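Long-range contacts in isochorismatase family protein (Enterococcus faecalis, PDB 2A67), which is of unknown function but is probably a hydrolase of the isochorismatase family: residues I47-E53 with D76-T82; V101-I106 with G126-T132. The contacts are given in a common frame with arbitrary orientation. Numbering follows the deposited sequence.

Contact 1 (I47-E53 with D76-T82); sequences IIFVQHE and DFFIRKT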
loop_
_atom_site.group_PDB
_atom_site.type_symbol
_atom_site.label_atom_id
_atom_site.label_comp_id
_atom_site.label_asym_id
_atom_site.label_seq_id
_atom_site.Cartn_x
_atom_site.Cartn_y
_atom_site.Cartn_z
ATOM N N ILE D 47 -6.445 22.182 4.266
ATOM C CA ILE D 47 -5.080 21.718 4.215
ATOM C C ILE D 47 -4.884 20.943 5.546
ATOM O O ILE D 47 -5.210 21.458 6.622
ATOM C CB ILE D 47 -4.027 22.852 4.166
ATOM C CG1 ILE D 47 -4.270 23.778 2.924
ATOM C CG2 ILE D 47 -2.571 22.204 4.333
ATOM C CD1 ILE D 47 -3.556 25.113 2.994
ATOM N N ILE D 48 -4.444 19.702 5.431
ATOM C CA ILE D 48 -4.366 18.764 6.581
ATOM C C ILE D 48 -2.942 18.263 6.685
ATOM O O ILE D 48 -2.439 17.590 5.770
ATOM C CB ILE D 48 -5.298 17.580 6.414
ATOM C CG1 ILE D 48 -6.736 18.045 6.152
ATOM C CG2 ILE D 48 -5.260 16.627 7.687
ATOM C CD1 ILE D 48 -7.652 16.995 5.473
ATOM N N PHE D 49 -2.275 18.577 7.804
ATOM C CA PHE D 49 -0.942 18.076 8.052
ATOM C C PHE D 49 -1.044 16.822 8.917
ATOM O O PHE D 49 -1.750 16.816 9.942
ATOM C CB PHE D 49 -0.114 19.104 8.821
ATOM C CG PHE D 49 0.282 20.295 8.018
ATOM C CD1 PHE D 49 -0.500 21.455 8.044
ATOM C CD2 PHE D 49 1.426 20.275 7.242
ATOM C CE1 PHE D 49 -0.139 22.548 7.331
ATOM C CE2 PHE D 49 1.791 21.405 6.508
ATOM C CZ PHE D 49 1.004 22.527 6.561
ATOM N N VAL D 50 -0.348 15.768 8.517
ATOM C CA VAL D 50 -0.260 14.541 9.349
ATOM C C VAL D 50 1.125 14.519 10.015
ATOM O O VAL D 50 2.143 14.750 9.368
ATOM C CB VAL D 50 -0.545 13.251 8.522
ATOM C CG1 VAL D 50 -0.404 12.008 9.415
ATOM C CG2 VAL D 50 -2.013 13.340 7.897
ATOM N N GLN D 51 1.136 14.324 11.325
ATOM C CA GLN D 51 2.377 14.223 12.080
ATOM C C GLN D 51 2.415 12.898 12.823
ATOM O O GLN D 51 1.459 12.510 13.520
ATOM C CB GLN D 51 2.494 15.386 13.061
ATOM C CG GLN D 51 2.700 16.732 12.364
ATOM C CD GLN D 51 2.599 17.887 13.307
ATOM O OE1 GLN D 51 1.523 18.445 13.500
ATOM N NE2 GLN D 51 3.718 18.246 13.944
ATOM N N HIS D 52 3.530 12.202 12.616
ATOM C CA HIS D 52 3.794 10.902 13.218
ATOM C C HIS D 52 4.376 11.154 14.623
ATOM O O HIS D 52 4.993 12.179 14.889
ATOM C CB HIS D 52 4.771 10.121 12.325
ATOM C CG HIS D 52 4.844 8.664 12.651
ATOM N ND1 HIS D 52 5.859 8.131 13.418
ATOM C CD2 HIS D 52 4.015 7.634 12.358
ATOM C CE1 HIS D 52 5.678 6.829 13.549
ATOM N NE2 HIS D 52 4.567 6.500 12.926
ATOM N N GLU D 53 4.098 10.251 15.531
ATOM C CA GLU D 53 4.676 10.329 16.894
ATOM C C GLU D 53 5.099 8.926 17.277
ATOM O O GLU D 53 4.378 7.969 17.007
ATOM C CB GLU D 53 3.657 10.912 17.878
ATOM C CG GLU D 53 2.366 10.092 18.129
ATOM C CD GLU D 53 1.317 10.892 18.870
ATOM O OE1 GLU D 53 0.792 11.860 18.303
ATOM O OE2 GLU D 53 1.018 10.603 20.053
ATOM N N ASP D 76 -5.395 25.562 9.409
ATOM C CA ASP D 76 -5.136 24.198 8.963
ATOM C C ASP D 76 -5.600 23.134 9.971
ATOM O O ASP D 76 -5.937 23.445 11.121
ATOM C CB ASP D 76 -3.653 24.069 8.662
ATOM C CG ASP D 76 -3.169 25.119 7.662
ATOM O OD1 ASP D 76 -3.992 25.655 6.897
ATOM O OD2 ASP D 76 -1.965 25.389 7.603
ATOM N N PHE D 77 -5.669 21.895 9.502
ATOM C CA PHE D 77 -6.101 20.754 10.307
ATOM C C PHE D 77 -4.862 19.931 10.559
ATOM O O PHE D 77 -3.906 19.992 9.770
ATOM C CB PHE D 77 -7.162 19.918 9.578
ATOM C CG PHE D 77 -8.461 20.680 9.310
ATOM C CD1 PHE D 77 -9.334 21.000 10.367
ATOM C CD2 PHE D 77 -8.789 21.094 8.030
ATOM C CE1 PHE D 77 -10.548 21.722 10.127
ATOM C CE2 PHE D 77 -9.995 21.828 7.776
ATOM C CZ PHE D 77 -10.867 22.143 8.841
ATOM N N PHE D 78 -4.854 19.213 11.681
ATOM C CA PHE D 78 -3.677 18.451 12.095
ATOM C C PHE D 78 -4.164 17.102 12.577
ATOM O O PHE D 78 -5.115 17.015 13.389
ATOM C CB PHE D 78 -2.919 19.198 13.223
ATOM C CG PHE D 78 -2.369 20.526 12.771
ATOM C CD1 PHE D 78 -1.140 20.597 12.168
ATOM C CD2 PHE D 78 -3.130 21.700 12.896
ATOM C CE1 PHE D 78 -0.631 21.836 11.733
ATOM C CE2 PHE D 78 -2.639 22.943 12.449
ATOM C CZ PHE D 78 -1.392 22.994 11.858
ATOM N N ILE D 79 -3.527 16.054 12.055
ATOM C CA ILE D 79 -3.861 14.702 12.457
ATOM C C ILE D 79 -2.646 14.079 13.140
ATOM O O ILE D 79 -1.568 14.138 12.575
ATOM C CB ILE D 79 -4.220 13.863 11.216
ATOM C CG1 ILE D 79 -5.462 14.483 10.524
ATOM C CG2 ILE D 79 -4.506 12.388 11.568
ATOM C CD1 ILE D 79 -6.733 14.190 11.270
ATOM N N ARG D 80 -2.847 13.451 14.293
ATOM C CA ARG D 80 -1.795 12.679 14.978
ATOM C C ARG D 80 -1.883 11.232 14.504
ATOM O O ARG D 80 -2.965 10.651 14.571
ATOM C CB ARG D 80 -2.058 12.629 16.516
ATOM C CG ARG D 80 -2.078 13.998 17.182
ATOM C CD ARG D 80 -2.446 13.935 18.632
ATOM N NE ARG D 80 -1.569 13.080 19.433
ATOM C CZ ARG D 80 -1.733 12.928 20.727
ATOM N NH1 ARG D 80 -2.740 13.566 21.299
ATOM N NH2 ARG D 80 -0.915 12.133 21.458
ATOM N N LYS D 81 -0.765 10.646 14.096
ATOM C CA LYS D 81 -0.735 9.201 13.794
ATOM C C LYS D 81 0.456 8.522 14.477
ATOM O O LYS D 81 1.460 9.151 14.773
ATOM C CB LYS D 81 -0.708 8.941 12.289
ATOM C CG LYS D 81 0.634 9.147 11.610
ATOM C CD LYS D 81 0.500 8.816 10.107
ATOM C CE LYS D 81 1.746 9.050 9.337
ATOM N NZ LYS D 81 2.776 8.001 9.694
ATOM N N THR D 82 0.303 7.221 14.690
ATOM C CA THR D 82 1.334 6.382 15.243
ATOM C C THR D 82 1.860 5.275 14.266
ATOM O O THR D 82 2.951 4.716 14.511
ATOM C CB THR D 82 0.826 5.793 16.560
ATOM O OG1 THR D 82 -0.318 4.978 16.305
ATOM C CG2 THR D 82 0.387 6.913 17.505
HETATM O O HOH W 1 4.188 5.490 16.933
#
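Phe49 lays its ring beside that of Phe78. The planes are tilted by only 14°, but the centroids are 5.6 Å apart and the rings are displaced sideways, so little of one lies over the other; Phe49 CD1 to Phe78 CE1 is 3.7 Å. Asp76 OD2 sits at the edge of the Phe49 ring, 3.4 Å from Phe49 CE1, while the Asp76 carboxylate forms a salt bridge with Arg41 and accepts a hydrogen bond from Gln73 N. On the other face of the sheet, Ile48 CG2 meets Ile79 CG1 at 3.6 Å and Val50 CG2 meets Ile79 CB at 4.0 Å. Leu95 of helix 92-98 covers Ile48 and Ile79.

The two strands are parallel neighbours in the Rossmann-like sheet of the isochorismatase fold, with 77-81 outermost in the chain. Their axes come within 4.6 Å at -24°. Phe49 N to Phe77 O and Phe49 O to Ile79 N are hydrogen bonds of 2.9 Å; Gln51 N to Ile79 O and Gln51 O to Lys81 N are 3.0 Å.

At the C-terminal ends polar side chains take over. Lys81 CD lies 3.4 Å from Val50 CG1, and Lys81 NZ forms a salt bridge with Asp11 and a hydrogen bond to His83 O. Asp11 follows the neighbouring strand 5-10. In characterised relatives an Asp and a Lys so placed belong, with a Cys, to the catalytic triad, so this pair is probably part of the active site. Glu53 and Arg80 form a two-pronged salt bridge, with Arg80 NE to Glu53 OE1 at 2.9 Å and Arg80 NH2 to Glu53 OE2 at 2.8 Å.

Contact 2 (V101-I106 with G126-T132); sequences VQTLEI and GYTCLMT
The segments carry the first part of two parallel strands, 103-109 and 128-137. Over 103-106 and 128-131 the axes come within 4.5 Å, crossed at -27°. Thr103 pairs with Thr128, Leu104 with Cys129 and Glu105 with Leu130. The backbone is extended from Thr103 to Ile106 and from Tyr127 on; Gln102 (psi -16°) and Gly126 are not. Four backbone hydrogen bonds hold the pair: Thr128 N to Gln102 O 2.9 Å, Leu104 N to Thr128 O 2.8 Å, Leu130 N to Leu104 O 2.8 Å, and Ile106 N to Leu130 O 2.9 Å. Gly126, with phi 112°, ends the preceding helix in a Schellman motif.

Leu104 (m, t) lies over the ring of Tyr127 (chi1 m), an off-centre CH-pi contact with Leu104 CD1 4.3 Å from the centroid. Leu96 of helix 92-98 packs against both. Ile106 CD1 meets Cys129 SG at 4.1 Å on the same face, where Ile119 and Ala122 of helix 111-125 pack against them. On the opposite face the Thr103 methyl CG2 meets Leu130 CD1 at 3.5 Å. There Glu105 (chi1 and chi2 t) stretches out, and its OE2 accepts a 2.6 Å hydrogen bond from Thr132 OG1. Its carboxylate also forms salt bridges with Arg5 and Arg36. Water 2 bridges Ile106 O (2.7 Å) and Thr132 N (2.8 Å).

Helix 111-125 connects the strands across one face, making this a classic beta-alpha-beta crossover of an alpha/beta sheet.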
loop_
_atom_site.group_PDB
_atom_site.type_symbol
_atom_site.label_atom_id
_atom_site.label_comp_id
_atom_site.label_asym_id
_atom_site.label_seq_id
_atom_site.Cartn_x
_atom_site.Cartn_y
_atom_site.Cartn_z
ATOM N N VAL D 101 -15.005 15.990 2.210
ATOM C CA VAL D 101 -13.878 15.865 1.290
ATOM C C VAL D 101 -13.973 14.518 0.630
ATOM O O VAL D 101 -14.094 13.493 1.304
ATOM C CB VAL D 101 -12.506 16.053 1.991
ATOM C CG1 VAL D 101 -11.309 15.660 1.068
ATOM C CG2 VAL D 101 -12.348 17.515 2.506
ATOM N N GLN D 102 -13.946 14.514 -0.703
ATOM C CA GLN D 102 -13.938 13.288 -1.446
ATOM C C GLN D 102 -12.600 13.126 -2.200
ATOM O O GLN D 102 -12.244 12.033 -2.607
ATOM C CB GLN D 102 -15.185 13.276 -2.399
ATOM C CG GLN D 102 -15.137 12.336 -3.633
ATOM C CD GLN D 102 -14.990 10.843 -3.262
ATOM O OE1 GLN D 102 -14.472 10.027 -4.073
ATOM N NE2 GLN D 102 -15.438 10.479 -2.032
ATOM N N THR D 103 -11.834 14.205 -2.327
ATOM C CA THR D 103 -10.651 14.219 -3.197
ATOM C C THR D 103 -9.493 14.630 -2.360
ATOM O O THR D 103 -9.594 15.624 -1.640
ATOM C CB THR D 103 -10.842 15.210 -4.438
ATOM O OG1 THR D 103 -11.916 14.721 -5.217
ATOM C CG2 THR D 103 -9.697 15.158 -5.348
ATOM N N LEU D 104 -8.391 13.873 -2.460
ATOM C CA LEU D 104 -7.219 14.131 -1.632
ATOM C C LEU D 104 -6.072 14.329 -2.570
ATOM O O LEU D 104 -5.795 13.456 -3.386
ATOM C CB LEU D 104 -6.878 12.855 -0.781
ATOM C CG LEU D 104 -7.950 12.490 0.240
ATOM C CD1 LEU D 104 -7.606 11.149 0.937
ATOM C CD2 LEU D 104 -8.076 13.684 1.255
ATOM N N GLU D 105 -5.383 15.449 -2.423
ATOM C CA GLU D 105 -4.086 15.669 -3.082
ATOM C C GLU D 105 -2.986 15.384 -2.050
ATOM O O GLU D 105 -2.853 16.098 -1.068
ATOM C CB GLU D 105 -3.929 17.117 -3.600
ATOM C CG GLU D 105 -2.610 17.324 -4.360
ATOM C CD GLU D 105 -2.476 18.731 -4.967
ATOM O OE1 GLU D 105 -3.517 19.426 -5.188
ATOM O OE2 GLU D 105 -1.321 19.102 -5.256
ATOM N N ILE D 106 -2.160 14.387 -2.318
ATOM C CA ILE D 106 -1.244 13.852 -1.304
ATOM C C ILE D 106 0.219 14.186 -1.567
ATOM O O ILE D 106 0.710 14.105 -2.696
ATOM C CB ILE D 106 -1.458 12.313 -1.191
ATOM C CG1 ILE D 106 -2.887 12.039 -0.684
ATOM C CG2 ILE D 106 -0.428 11.649 -0.183
ATOM C CD1 ILE D 106 -3.455 10.645 -0.949
ATOM N N GLY D 126 -12.169 4.696 -0.976
ATOM C CA GLY D 126 -13.129 5.268 -1.956
ATOM C C GLY D 126 -12.805 6.732 -2.225
ATOM O O GLY D 126 -13.598 7.421 -2.903
ATOM N N TYR D 127 -11.664 7.245 -1.751
ATOM C CA TYR D 127 -11.304 8.653 -2.067
ATOM C C TYR D 127 -10.672 8.719 -3.412
ATOM O O TYR D 127 -10.006 7.753 -3.846
ATOM C CB TYR D 127 -10.347 9.345 -1.048
ATOM C CG TYR D 127 -10.927 9.427 0.330
ATOM C CD1 TYR D 127 -11.792 10.476 0.686
ATOM C CD2 TYR D 127 -10.642 8.427 1.291
ATOM C CE1 TYR D 127 -12.368 10.523 1.945
ATOM C CE2 TYR D 127 -11.181 8.494 2.617
ATOM C CZ TYR D 127 -12.042 9.547 2.912
ATOM O OH TYR D 127 -12.626 9.674 4.162
ATOM N N THR D 128 -10.901 9.861 -4.076
ATOM C CA THR D 128 -10.225 10.202 -5.325
ATOM C C THR D 128 -8.859 10.817 -5.020
ATOM O O THR D 128 -8.784 11.828 -4.335
ATOM C CB THR D 128 -11.158 11.137 -6.224
ATOM O OG1 THR D 128 -12.372 10.416 -6.481
ATOM C CG2 THR D 128 -10.443 11.538 -7.523
ATOM N N CYS D 129 -7.772 10.194 -5.482
ATOM C CA CYS D 129 -6.446 10.674 -5.069
ATOM C C CYS D 129 -5.748 11.360 -6.225
ATOM O O CYS D 129 -5.904 10.929 -7.391
ATOM C CB CYS D 129 -5.593 9.524 -4.527
ATOM S SG CYS D 129 -6.411 8.824 -3.067
ATOM N N LEU D 130 -5.018 12.427 -5.871
ATOM C CA LEU D 130 -4.247 13.277 -6.798
ATOM C C LEU D 130 -2.855 13.495 -6.218
ATOM O O LEU D 130 -2.682 13.401 -5.035
ATOM C CB LEU D 130 -4.905 14.654 -6.924
ATOM C CG LEU D 130 -6.391 14.642 -7.360
ATOM C CD1 LEU D 130 -6.917 16.053 -7.219
ATOM C CD2 LEU D 130 -6.613 14.069 -8.760
HETATM N N MSE D 131 -1.885 13.811 -7.056
HETATM C CA MSE D 131 -0.566 14.164 -6.589
HETATM C C MSE D 131 0.128 15.173 -7.513
HETATM O O MSE D 131 0.107 15.025 -8.725
HETATM C CB MSE D 131 0.294 12.917 -6.537
HETATM C CG MSE D 131 1.670 13.186 -5.981
HETATM SE SE MSE D 131 2.588 11.493 -5.501
HETATM C CE MSE D 131 2.094 11.360 -3.606
ATOM N N THR D 132 0.783 16.167 -6.938
ATOM C CA THR D 132 1.654 17.052 -7.718
ATOM C C THR D 132 2.980 16.307 -7.862
ATOM O O THR D 132 3.542 15.826 -6.861
ATOM C CB THR D 132 1.808 18.432 -7.003
ATOM O OG1 THR D 132 0.554 19.112 -7.050
ATOM C CG2 THR D 132 2.887 19.321 -7.632
HETATM O O HOH W 2 1.185 16.305 -4.216
#

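In the fold
Both contacts belong to one parallel sheet, ordered 77-81, 47-52, 5-10, 103-109, 128-137, 163-164. Contact 1 joins the first two of these strands and contact 2 the fourth and fifth. Strand 5-10 lies between the two pairs and hydrogen-bonds to 47-52 on one side and 103-109 on the other. The centres are 16 Å apart, and the nearest atoms are about 5 Å apart without touching. Along the chain contact 1 closes before contact 2 opens. Helix 92-98 comes between them in sequence and touches both. The chain thus places later strands first on one side of strand 5-10 and then on the other, in the order 3-2-1-4-5-6 of a Rossmann-like sheet.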